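Uncharacterized protein (Pseudomonas aeruginosa UCBPP-PA14, PDB 3FD9) acts as antiactivator ExsD, keeping the type III secretion regulon off in the absence of inducing signals, probably by disrupting self-association and DNA binding of the activator ExsA. Local coordinates at residues P191-Q194 with R195-T199; C218-Q221 with P222-R225; G26-S29 with A30-A34; E68-Q71 with I72-A76. One frame throughout, in Å; residues are numbered along the deposited sequence.

Contact 1. Residues P191-Q194 with R195-T199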
loop_
_atom_site.group_PDB
_atom_site.type_symbol
_atom_site.label_atom_id
_atom_site.label_comp_id
_atom_site.label_asym_id
_atom_site.label_seq_id
_atom_site.Cartn_x
_atom_site.Cartn_y
_atom_site.Cartn_z
ATOM N N PRO A 191 -0.056 27.346 22.879
ATOM C CA PRO A 191 -0.422 26.361 23.901
ATOM C C PRO A 191 -1.586 25.469 23.485
ATOM O O PRO A 191 -1.515 24.262 23.707
ATOM C CB PRO A 191 -0.824 27.234 25.092
ATOM C CG PRO A 191 -0.108 28.540 24.864
ATOM C CD PRO A 191 -0.112 28.726 23.387
ATOM N N ASN A 192 -2.627 26.045 22.883
ATOM C CA ASN A 192 -3.859 25.307 22.600
ATOM C C ASN A 192 -3.943 24.635 21.232
ATOM O O ASN A 192 -5.040 24.311 20.768
ATOM C CB ASN A 192 -5.079 26.210 22.775
ATOM C CG ASN A 192 -5.263 26.676 24.201
ATOM O OD1 ASN A 192 -5.703 27.802 24.437
ATOM N ND2 ASN A 192 -4.927 25.817 25.164
ATOM N N TRP A 193 -2.797 24.423 20.587
ATOM C CA TRP A 193 -2.767 23.721 19.303
ATOM C C TRP A 193 -3.347 22.324 19.464
ATOM O O TRP A 193 -4.168 21.909 18.667
ATOM C CB TRP A 193 -1.345 23.672 18.745
ATOM C CG TRP A 193 -1.107 22.662 17.650
ATOM C CD1 TRP A 193 -0.395 21.502 17.751
ATOM C CD2 TRP A 193 -1.548 22.740 16.290
ATOM N NE1 TRP A 193 -0.375 20.848 16.543
ATOM C CE2 TRP A 193 -1.077 21.587 15.630
ATOM C CE3 TRP A 193 -2.299 23.668 15.569
ATOM C CZ2 TRP A 193 -1.334 21.337 14.288
ATOM C CZ3 TRP A 193 -2.555 23.425 14.246
ATOM C CH2 TRP A 193 -2.074 22.266 13.611
ATOM N N GLN A 194 -2.926 21.611 20.504
ATOM C CA GLN A 194 -3.487 20.301 20.820
ATOM C C GLN A 194 -5.001 20.370 20.978
ATOM O O GLN A 194 -5.756 19.783 20.198
ATOM C CB GLN A 194 -2.884 19.777 22.121
ATOM C CG GLN A 194 -1.376 19.594 22.090
ATOM C CD GLN A 194 -0.965 18.258 21.497
ATOM O OE1 GLN A 194 -1.748 17.300 21.491
ATOM N NE2 GLN A 194 0.272 18.181 21.001
ATOM N N ARG A 195 -5.433 21.089 22.006
ATOM C CA ARG A 195 -6.845 21.214 22.311
ATOM C C ARG A 195 -7.667 21.516 21.069
ATOM O O ARG A 195 -8.710 20.900 20.838
ATOM C CB ARG A 195 -7.073 22.305 23.351
ATOM C CG ARG A 195 -8.498 22.341 23.885
ATOM C CD ARG A 195 -8.733 23.562 24.754
ATOM N NE ARG A 195 -8.648 24.798 23.984
ATOM C CZ ARG A 195 -9.063 25.978 24.425
ATOM N NH1 ARG A 195 -9.599 26.084 25.634
ATOM N NH2 ARG A 195 -8.948 27.053 23.655
ATOM N N GLY A 196 -7.192 22.469 20.277
ATOM C CA GLY A 196 -7.895 22.877 19.079
ATOM C C GLY A 196 -8.100 21.731 18.117
ATOM O O GLY A 196 -9.163 21.609 17.497
HETATM N N MSE A 197 -7.085 20.882 17.994
HETATM C CA MSE A 197 -7.146 19.769 17.057
HETATM C C MSE A 197 -8.122 18.699 17.535
HETATM O O MSE A 197 -8.853 18.121 16.740
HETATM C CB MSE A 197 -5.756 19.170 16.843
HETATM C CG MSE A 197 -5.707 18.054 15.815
HETATM SE SE MSE A 197 -6.230 18.626 14.001
HETATM C CE MSE A 197 -4.913 20.055 13.699
ATOM N N ALA A 198 -8.131 18.445 18.839
ATOM C CA ALA A 198 -9.072 17.502 19.433
ATOM C C ALA A 198 -10.507 17.949 19.196
ATOM O O ALA A 198 -11.369 17.154 18.812
ATOM C CB ALA A 198 -8.813 17.372 20.920
ATOM N N THR A 199 -10.756 19.231 19.425
ATOM C CA THR A 199 -12.095 19.783 19.276
ATOM C C THR A 199 -12.595 19.688 17.845
ATOM O O THR A 199 -13.695 19.213 17.597
ATOM C CB THR A 199 -12.140 21.240 19.702
ATOM O OG1 THR A 199 -11.852 21.330 21.103
ATOM C CG2 THR A 199 -13.512 21.833 19.408
#

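Contact 2. Residues C218-Q221 with P222-R225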
loop_
_atom_site.group_PDB
_atom_site.type_symbol
_atom_site.label_atom_id
_atom_site.label_comp_id
_atom_site.label_asym_id
_atom_site.label_seq_id
_atom_site.Cartn_x
_atom_site.Cartn_y
_atom_site.Cartn_z
ATOM N N CYS A 218 -4.104 37.133 10.158
ATOM C CA CYS A 218 -4.723 37.445 8.871
ATOM C C CYS A 218 -5.147 36.191 8.105
ATOM O O CYS A 218 -5.956 36.263 7.187
ATOM C CB CYS A 218 -3.849 38.381 8.021
ATOM S SG CYS A 218 -2.097 38.354 8.423
ATOM N N LEU A 219 -4.602 35.044 8.488
ATOM C CA LEU A 219 -5.136 33.769 8.018
ATOM C C LEU A 219 -6.377 33.365 8.814
ATOM O O LEU A 219 -7.371 32.914 8.244
ATOM C CB LEU A 219 -4.105 32.657 8.143
ATOM C CG LEU A 219 -4.741 31.274 7.973
ATOM C CD1 LEU A 219 -5.283 31.136 6.556
ATOM C CD2 LEU A 219 -3.767 30.146 8.305
ATOM N N TRP A 220 -6.316 33.528 10.133
ATOM C CA TRP A 220 -7.396 33.070 10.989
ATOM C C TRP A 220 -8.688 33.849 10.812
ATOM O O TRP A 220 -9.760 33.256 10.733
ATOM C CB TRP A 220 -6.984 33.080 12.458
ATOM C CG TRP A 220 -7.548 31.907 13.208
ATOM C CD1 TRP A 220 -8.608 31.913 14.065
ATOM C CD2 TRP A 220 -7.095 30.544 13.142
ATOM N NE1 TRP A 220 -8.834 30.643 14.546
ATOM C CE2 TRP A 220 -7.917 29.789 13.995
ATOM C CE3 TRP A 220 -6.067 29.897 12.453
ATOM C CZ2 TRP A 220 -7.741 28.421 14.176
ATOM C CZ3 TRP A 220 -5.898 28.534 12.637
ATOM C CH2 TRP A 220 -6.726 27.817 13.488
ATOM N N GLN A 221 -8.590 35.171 10.762
ATOM C CA GLN A 221 -9.769 36.005 10.562
ATOM C C GLN A 221 -10.683 35.450 9.457
ATOM O O GLN A 221 -11.848 35.142 9.720
ATOM C CB GLN A 221 -9.375 37.470 10.329
ATOM C CG GLN A 221 -10.251 38.233 9.338
ATOM C CD GLN A 221 -11.595 38.645 9.915
ATOM O OE1 GLN A 221 -11.778 38.698 11.134
ATOM N NE2 GLN A 221 -12.543 38.950 9.034
ATOM N N PRO A 222 -10.157 35.286 8.230
ATOM C CA PRO A 222 -10.980 34.744 7.143
ATOM C C PRO A 222 -11.367 33.292 7.377
ATOM O O PRO A 222 -12.433 32.863 6.951
ATOM C CB PRO A 222 -10.054 34.812 5.929
ATOM C CG PRO A 222 -8.949 35.724 6.318
ATOM C CD PRO A 222 -8.788 35.583 7.784
ATOM N N LEU A 223 -10.499 32.535 8.036
ATOM C CA LEU A 223 -10.729 31.107 8.203
ATOM C C LEU A 223 -11.993 30.856 9.027
ATOM O O LEU A 223 -12.742 29.911 8.772
ATOM C CB LEU A 223 -9.509 30.433 8.846
ATOM C CG LEU A 223 -9.413 28.917 8.669
ATOM C CD1 LEU A 223 -9.219 28.567 7.210
ATOM C CD2 LEU A 223 -8.290 28.337 9.492
ATOM N N CYS A 224 -12.242 31.721 10.001
ATOM C CA CYS A 224 -13.371 31.542 10.907
ATOM C C CYS A 224 -14.640 32.154 10.359
ATOM O O CYS A 224 -15.652 32.213 11.061
ATOM C CB CYS A 224 -13.067 32.156 12.266
ATOM S SG CYS A 224 -11.715 31.357 13.106
ATOM N N ARG A 225 -14.590 32.610 9.111
ATOM C CA ARG A 225 -15.746 33.253 8.508
ATOM C C ARG A 225 -16.042 32.655 7.157
ATOM O O ARG A 225 -16.714 33.261 6.334
ATOM C CB ARG A 225 -15.518 34.754 8.365
ATOM C CG ARG A 225 -14.999 35.410 9.626
ATOM C CD ARG A 225 -15.630 36.769 9.834
ATOM N NE ARG A 225 -16.949 36.651 10.453
ATOM C CZ ARG A 225 -18.102 36.826 9.812
ATOM N NH1 ARG A 225 -18.103 37.137 8.522
ATOM N NH2 ARG A 225 -19.252 36.695 10.466
#

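Contact 3. Residues G26-S29 with A30-A34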
loop_
_atom_site.group_PDB
_atom_site.type_symbol
_atom_site.label_atom_id
_atom_site.label_comp_id
_atom_site.label_asym_id
_atom_site.label_seq_id
_atom_site.Cartn_x
_atom_site.Cartn_y
_atom_site.Cartn_z
ATOM N N GLY A 26 1.488 5.150 -1.608
ATOM C CA GLY A 26 0.054 4.990 -1.797
ATOM C C GLY A 26 -0.614 6.263 -2.280
ATOM O O GLY A 26 -1.759 6.556 -1.933
ATOM N N ILE A 27 0.111 7.036 -3.078
ATOM C CA ILE A 27 -0.438 8.258 -3.640
ATOM C C ILE A 27 -1.166 7.922 -4.933
ATOM O O ILE A 27 -2.193 8.523 -5.258
ATOM C CB ILE A 27 0.674 9.295 -3.903
ATOM C CG1 ILE A 27 1.351 9.670 -2.590
ATOM C CG2 ILE A 27 0.107 10.562 -4.534
ATOM C CD1 ILE A 27 0.404 10.342 -1.596
ATOM N N ILE A 28 -0.620 6.942 -5.652
ATOM C CA ILE A 28 -1.142 6.493 -6.935
ATOM C C ILE A 28 -1.269 4.963 -6.920
ATOM O O ILE A 28 -0.286 4.253 -6.694
ATOM C CB ILE A 28 -0.186 6.893 -8.065
ATOM C CG1 ILE A 28 0.145 8.379 -7.978
ATOM C CG2 ILE A 28 -0.781 6.568 -9.414
ATOM C CD1 ILE A 28 0.620 8.992 -9.280
ATOM N N SER A 29 -2.470 4.446 -7.154
ATOM C CA SER A 29 -2.657 3.001 -7.146
ATOM C C SER A 29 -2.043 2.362 -8.389
ATOM O O SER A 29 -1.730 3.052 -9.354
ATOM C CB SER A 29 -4.140 2.650 -7.051
ATOM O OG SER A 29 -4.807 2.990 -8.251
ATOM N N ALA A 30 -1.864 1.046 -8.363
ATOM C CA ALA A 30 -1.336 0.330 -9.518
ATOM C C ALA A 30 -2.267 0.528 -10.699
ATOM O O ALA A 30 -1.822 0.804 -11.817
ATOM C CB ALA A 30 -1.181 -1.147 -9.211
ATOM N N ARG A 31 -3.565 0.384 -10.441
ATOM C CA ARG A 31 -4.587 0.606 -11.453
ATOM C C ARG A 31 -4.419 1.981 -12.101
ATOM O O ARG A 31 -4.413 2.105 -13.329
ATOM C CB ARG A 31 -5.971 0.492 -10.823
ATOM C CG ARG A 31 -7.093 0.310 -11.820
ATOM C CD ARG A 31 -8.455 0.387 -11.151
ATOM N NE ARG A 31 -8.571 1.579 -10.316
ATOM C CZ ARG A 31 -8.567 2.837 -10.767
ATOM N NH1 ARG A 31 -8.440 3.092 -12.066
ATOM N NH2 ARG A 31 -8.681 3.849 -9.911
ATOM N N GLN A 32 -4.289 3.013 -11.269
ATOM C CA GLN A 32 -4.213 4.389 -11.765
ATOM C C GLN A 32 -2.973 4.625 -12.599
ATOM O O GLN A 32 -3.048 5.195 -13.688
ATOM C CB GLN A 32 -4.251 5.391 -10.621
ATOM C CG GLN A 32 -5.601 5.447 -9.936
ATOM C CD GLN A 32 -5.583 6.296 -8.689
ATOM O OE1 GLN A 32 -4.637 6.240 -7.899
ATOM N NE2 GLN A 32 -6.628 7.099 -8.506
ATOM N N LEU A 33 -1.832 4.176 -12.089
ATOM C CA LEU A 33 -0.578 4.324 -12.811
ATOM C C LEU A 33 -0.658 3.716 -14.217
ATOM O O LEU A 33 -0.170 4.302 -15.174
ATOM C CB LEU A 33 0.562 3.677 -12.032
ATOM C CG LEU A 33 1.958 4.010 -12.543
ATOM C CD1 LEU A 33 2.383 5.356 -11.990
ATOM C CD2 LEU A 33 2.947 2.936 -12.155
ATOM N N ALA A 34 -1.283 2.555 -14.349
ATOM C CA ALA A 34 -1.349 1.884 -15.641
ATOM C C ALA A 34 -2.092 2.723 -16.667
ATOM O O ALA A 34 -1.748 2.726 -17.848
ATOM C CB ALA A 34 -2.007 0.507 -15.502
HETATM O O HOH W 1 -7.230 3.178 -7.730
#

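Contact 4. Residues E68-Q71 with I72-A76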
loop_
_atom_site.group_PDB
_atom_site.type_symbol
_atom_site.label_atom_id
_atom_site.label_comp_id
_atom_site.label_asym_id
_atom_site.label_seq_id
_atom_site.Cartn_x
_atom_site.Cartn_y
_atom_site.Cartn_z
ATOM N N GLU A 68 -8.813 13.654 -9.860
ATOM C CA GLU A 68 -7.408 13.994 -9.960
ATOM C C GLU A 68 -6.814 13.336 -11.194
ATOM O O GLU A 68 -6.077 13.967 -11.947
ATOM C CB GLU A 68 -6.648 13.583 -8.705
ATOM C CG GLU A 68 -6.888 14.485 -7.509
ATOM C CD GLU A 68 -8.331 14.455 -7.026
ATOM O OE1 GLU A 68 -8.894 13.342 -6.832
ATOM O OE2 GLU A 68 -8.896 15.555 -6.830
ATOM N N VAL A 69 -7.139 12.072 -11.424
ATOM C CA VAL A 69 -6.651 11.415 -12.630
ATOM C C VAL A 69 -7.164 12.122 -13.888
ATOM O O VAL A 69 -6.376 12.445 -14.784
ATOM C CB VAL A 69 -7.013 9.924 -12.690
ATOM C CG1 VAL A 69 -6.664 9.365 -14.056
ATOM C CG2 VAL A 69 -6.286 9.159 -11.605
ATOM N N ARG A 70 -8.469 12.374 -13.960
ATOM C CA ARG A 70 -9.029 13.018 -15.142
ATOM C C ARG A 70 -8.351 14.361 -15.420
ATOM O O ARG A 70 -7.943 14.627 -16.556
ATOM C CB ARG A 70 -10.545 13.203 -15.032
ATOM C CG ARG A 70 -11.224 13.261 -16.387
ATOM C CD ARG A 70 -12.678 13.712 -16.309
ATOM N NE ARG A 70 -12.837 15.148 -16.547
ATOM C CZ ARG A 70 -13.349 15.997 -15.665
ATOM N NH1 ARG A 70 -13.766 15.551 -14.489
ATOM N NH2 ARG A 70 -13.461 17.286 -15.959
ATOM N N GLN A 71 -8.230 15.191 -14.384
ATOM C CA GLN A 71 -7.621 16.511 -14.514
ATOM C C GLN A 71 -6.202 16.428 -15.044
ATOM O O GLN A 71 -5.796 17.227 -15.886
ATOM C CB GLN A 71 -7.636 17.256 -13.183
ATOM C CG GLN A 71 -8.987 17.882 -12.849
ATOM C CD GLN A 71 -9.404 18.963 -13.839
ATOM O OE1 GLN A 71 -8.638 19.892 -14.125
ATOM N NE2 GLN A 71 -10.624 18.849 -14.366
ATOM N N ILE A 72 -5.444 15.458 -14.554
ATOM C CA ILE A 72 -4.109 15.216 -15.080
ATOM C C ILE A 72 -4.176 15.016 -16.589
ATOM O O ILE A 72 -3.515 15.725 -17.343
ATOM C CB ILE A 72 -3.470 13.982 -14.435
ATOM C CG1 ILE A 72 -3.156 14.266 -12.972
ATOM C CG2 ILE A 72 -2.209 13.592 -15.182
ATOM C CD1 ILE A 72 -2.691 13.069 -12.199
ATOM N N LEU A 73 -4.994 14.062 -17.024
ATOM C CA LEU A 73 -5.138 13.774 -18.449
ATOM C C LEU A 73 -5.616 15.002 -19.217
ATOM O O LEU A 73 -5.238 15.223 -20.372
ATOM C CB LEU A 73 -6.096 12.601 -18.678
ATOM C CG LEU A 73 -5.647 11.248 -18.121
ATOM C CD1 LEU A 73 -6.517 10.153 -18.682
ATOM C CD2 LEU A 73 -4.188 10.966 -18.433
ATOM N N LEU A 74 -6.449 15.799 -18.565
ATOM C CA LEU A 74 -7.013 16.983 -19.185
ATOM C C LEU A 74 -5.911 18.000 -19.438
ATOM O O LEU A 74 -5.581 18.316 -20.586
ATOM C CB LEU A 74 -8.079 17.581 -18.269
ATOM C CG LEU A 74 -9.037 18.596 -18.880
ATOM C CD1 LEU A 74 -9.516 18.120 -20.234
ATOM C CD2 LEU A 74 -10.210 18.817 -17.945
ATOM N N CYS A 75 -5.340 18.497 -18.347
ATOM C CA CYS A 75 -4.294 19.500 -18.407
ATOM C C CYS A 75 -3.122 19.103 -19.290
ATOM O O CYS A 75 -2.474 19.962 -19.873
ATOM C CB CYS A 75 -3.795 19.814 -17.005
ATOM S SG CYS A 75 -5.057 20.574 -15.981
ATOM N N ALA A 76 -2.849 17.808 -19.390
ATOM C CA ALA A 76 -1.691 17.341 -20.135
ATOM C C ALA A 76 -1.941 17.377 -21.635
ATOM O O ALA A 76 -1.003 17.305 -22.429
ATOM C CB ALA A 76 -1.311 15.944 -19.696
#

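Contact 1. Residues P191-Q194 with R195-T199
Gly-196 N donates to Asn-192 O over 2.9 Å, a backbone bond in the first turn of helix 193-203. Ala-198 N reaches Gln-194 O at 3.0 Å, and the bond from Met-197 N to Trp-193 O is longer at 3.2 Å and more bent, 146° at the hydrogen. Asn-192 occupies the N-cap position, yet its side chain makes no capping bond.

Stacking of flat polar groups is the second kind of interaction. The Asn-192 amide lies side by side with the Arg-195 guanidinium, the two planes 25° apart, and Asn-192 CG sits 3.5 Å above the guanidinium plane, offset toward its rim. Arg-195 runs out extended as far as CD and bends at chi3 (66°), which brings the guanidinium round to the amide. Its NE is committed elsewhere, to the carbonyl of Gly-208.

Apolar contact is the third kind. The selenomethionine at Met-197 folds at chi2 and chi3, and its CE meets Trp-193 CH2 at 3.6 Å, approaching the indole obliquely. Trp-193 also stacks on Tyr-108, while Met-197 rests on Ile-100 and Leu-104 of helix 96-115. Met-39 of the second subunit packs on Trp-193 and Met-197, and its carbonyl accepts from Gln-194 NE2.

Both sets of side chains therefore reach the 208-211 loop, Trp-193 and Met-197 through Phe-209, Arg-195 through Gly-208 O and Asn-192 on Pro-211; the apolar pair additionally binds the helix start to helix 96-115 and to the second subunit.

Contact 2. Residues C218-Q221 with P222-R225
Trp-220 and Leu-223 cross at a slant, with Leu-223 CD2 lying over one face of the indole. The methyl is 4.2 Å from the centroid of the Trp-220 six-membered ring and only 19° off the ring normal, the geometry of a CH-pi contact, although it is displaced toward the rim. Cys-224 meets the five-membered ring differently: its SG stands 3.8 Å from that Trp-220 centroid, 43° off the normal, an oblique sulfur-aromatic contact. With chi1 at -64°, the sulfur lies anti to the carbonyl carbon of Cys-224 and extends back to the indole.

This pairing lies at the C-terminal end of helix 217-223, which is kinked at Pro-222, whose nitrogen has no hydrogen to give the preceding turn. The ring carbon CD of Pro-222 takes the place where an N-H would face Cys-218 O. Bonding resumes one residue later, where Leu-223 N donates to Leu-219 O at 3.2 Å, and Cys-224 N then reaches Trp-220 O at 3.0 Å before the chain leaves helical angles.

Gln-221 crosses the Pro-222 ring at about a right angle, and its NE2 comes 3.9 Å from Arg-225 CD. The Arg-225 charge is paired through NH1 with Asp-229. On the buried side, Trp-220 packs on Leu-104, Leu-223 on Met-99 and Leu-219 on Val-107, all of helix 96-115, and Leu-219 also touches Val-236 and Trp-239 of helix 232-241.

Contact 3. Residues G26-S29 with A30-A34
The chain is extended at Ser-29 (psi 165°) and turns helical from Ala-30, whereupon Leu-33 N donates almost straight to Ser-29 O at 3.0 Å. Ser-29 is the N-cap of helix 30-39 and forms a capping box with Gln-32. One half of the box is the bond from Gln-32 N to Ser-29 OG, 3.1 Å with 157° at the hydrogen. A chi1 of 70° wedges the Ser-29 hydroxyl between its own backbone N and carbonyl carbon, from where it accepts the first-turn N-H of Gln-32.

The return half comes from Gln-32, whose chain is extended beyond CG so that its amide reaches back to the backbone of the cap. Gln-32 NE2 is fixed by the carbonyl of Leu-64, which orients the amide and ties the helix start to the loop before helix 66-76.

Beside the polar box, Ile-28 CG2 packs 3.9 Å from Gln-32 CB and 4.1 Å from Leu-33 CB, while Ile-28 and Ile-27 both touch Tyr-22 of helix 19-24. Before them, Gly-26 ends that helix in a Schellman motif at positive phi. Arg-31 points its charge toward Asp-101 of the third subunit, a long and weak ion pair. Gln-32 OE1 receives Ser-29 N at 2.9 Å, the donor lying in the amide plane on a lone pair.

Contact 4. Residues E68-Q71 with I72-A76
Leu-74 CD2 is the methyl on which two polar side chains converge, with Gln-71 NE2 3.6 Å from it and Arg-70 NH2 at 4.1 Å. Both side chains lie alongside Leu-74 and point the same way, and the methyl meets the Arg-70 guanidinium obliquely. No polar bond joins these groups; the contact is one of aliphatic carbon beside the nitrogen ends.

On another face of the turn, Ile-72 CG1 lies beside Glu-68 O one turn back, placed there by a chi1 of -69° that sets it anti to its own carbonyl carbon. That oxygen also accepts Ile-72 N at 3.1 Å, with the donor tilted from the carbonyl plane.

The next shell holds the polar ends in place. Glu-67, one residue before this segment, takes a salt bridge from Arg-70 NH1 on OE1 and a hydrogen bond from Gln-71 NE2 on OE2, so a single carboxylate positions both side chains that flank Leu-74. Glu-68 bonds back through OE1 to Gly-65 N near the start of the helix.

Farther out, Val-69 and Leu-73 pack on Leu-36 of helix 30-39, Ile-72 on Trp-53 of helix 52-60, and Leu-201 of the third subunit touches Arg-70 and Leu-73. The backbone beneath is regular: Leu-73 N donates to Val-69 O at 3.1 Å and 171°, and Cys-75 N to Gln-71 O at 2.8 Å. Successive i to i+4 bonds of this kind define an alpha-helix; with Val-69, Ile-72 and Cys-75 buried and Arg-70, Gln-71 and Leu-74 more exposed, helix 66-76 is an amphipathic one, packed within the N-terminal helical region.

How the contacts relate
The four contacts form two neighbourhoods, one toward each end of the sequence. Contacts 3 and 4 have centres about 14 Å apart and touch where Gln-32 NE2 packs on Val-69 CG2; both also reach the third subunit. Contacts 1 and 2, centres about 17 Å apart, do not touch, but their helices share helix 96-115 as a support, with Leu-104 meeting side chains of both. All four are partly buried. Contacts 1 and 3 lie at helix starts, yet only the latter has a side-chain cap; contact 2 is a proline-kinked helix end and contact 4 a regular helical run. Indole contacts to a methyl or sulfur occur in 1 and 2; contact 3 rests on a polar capping box and contact 4 on aliphatic carbon beside polar ends.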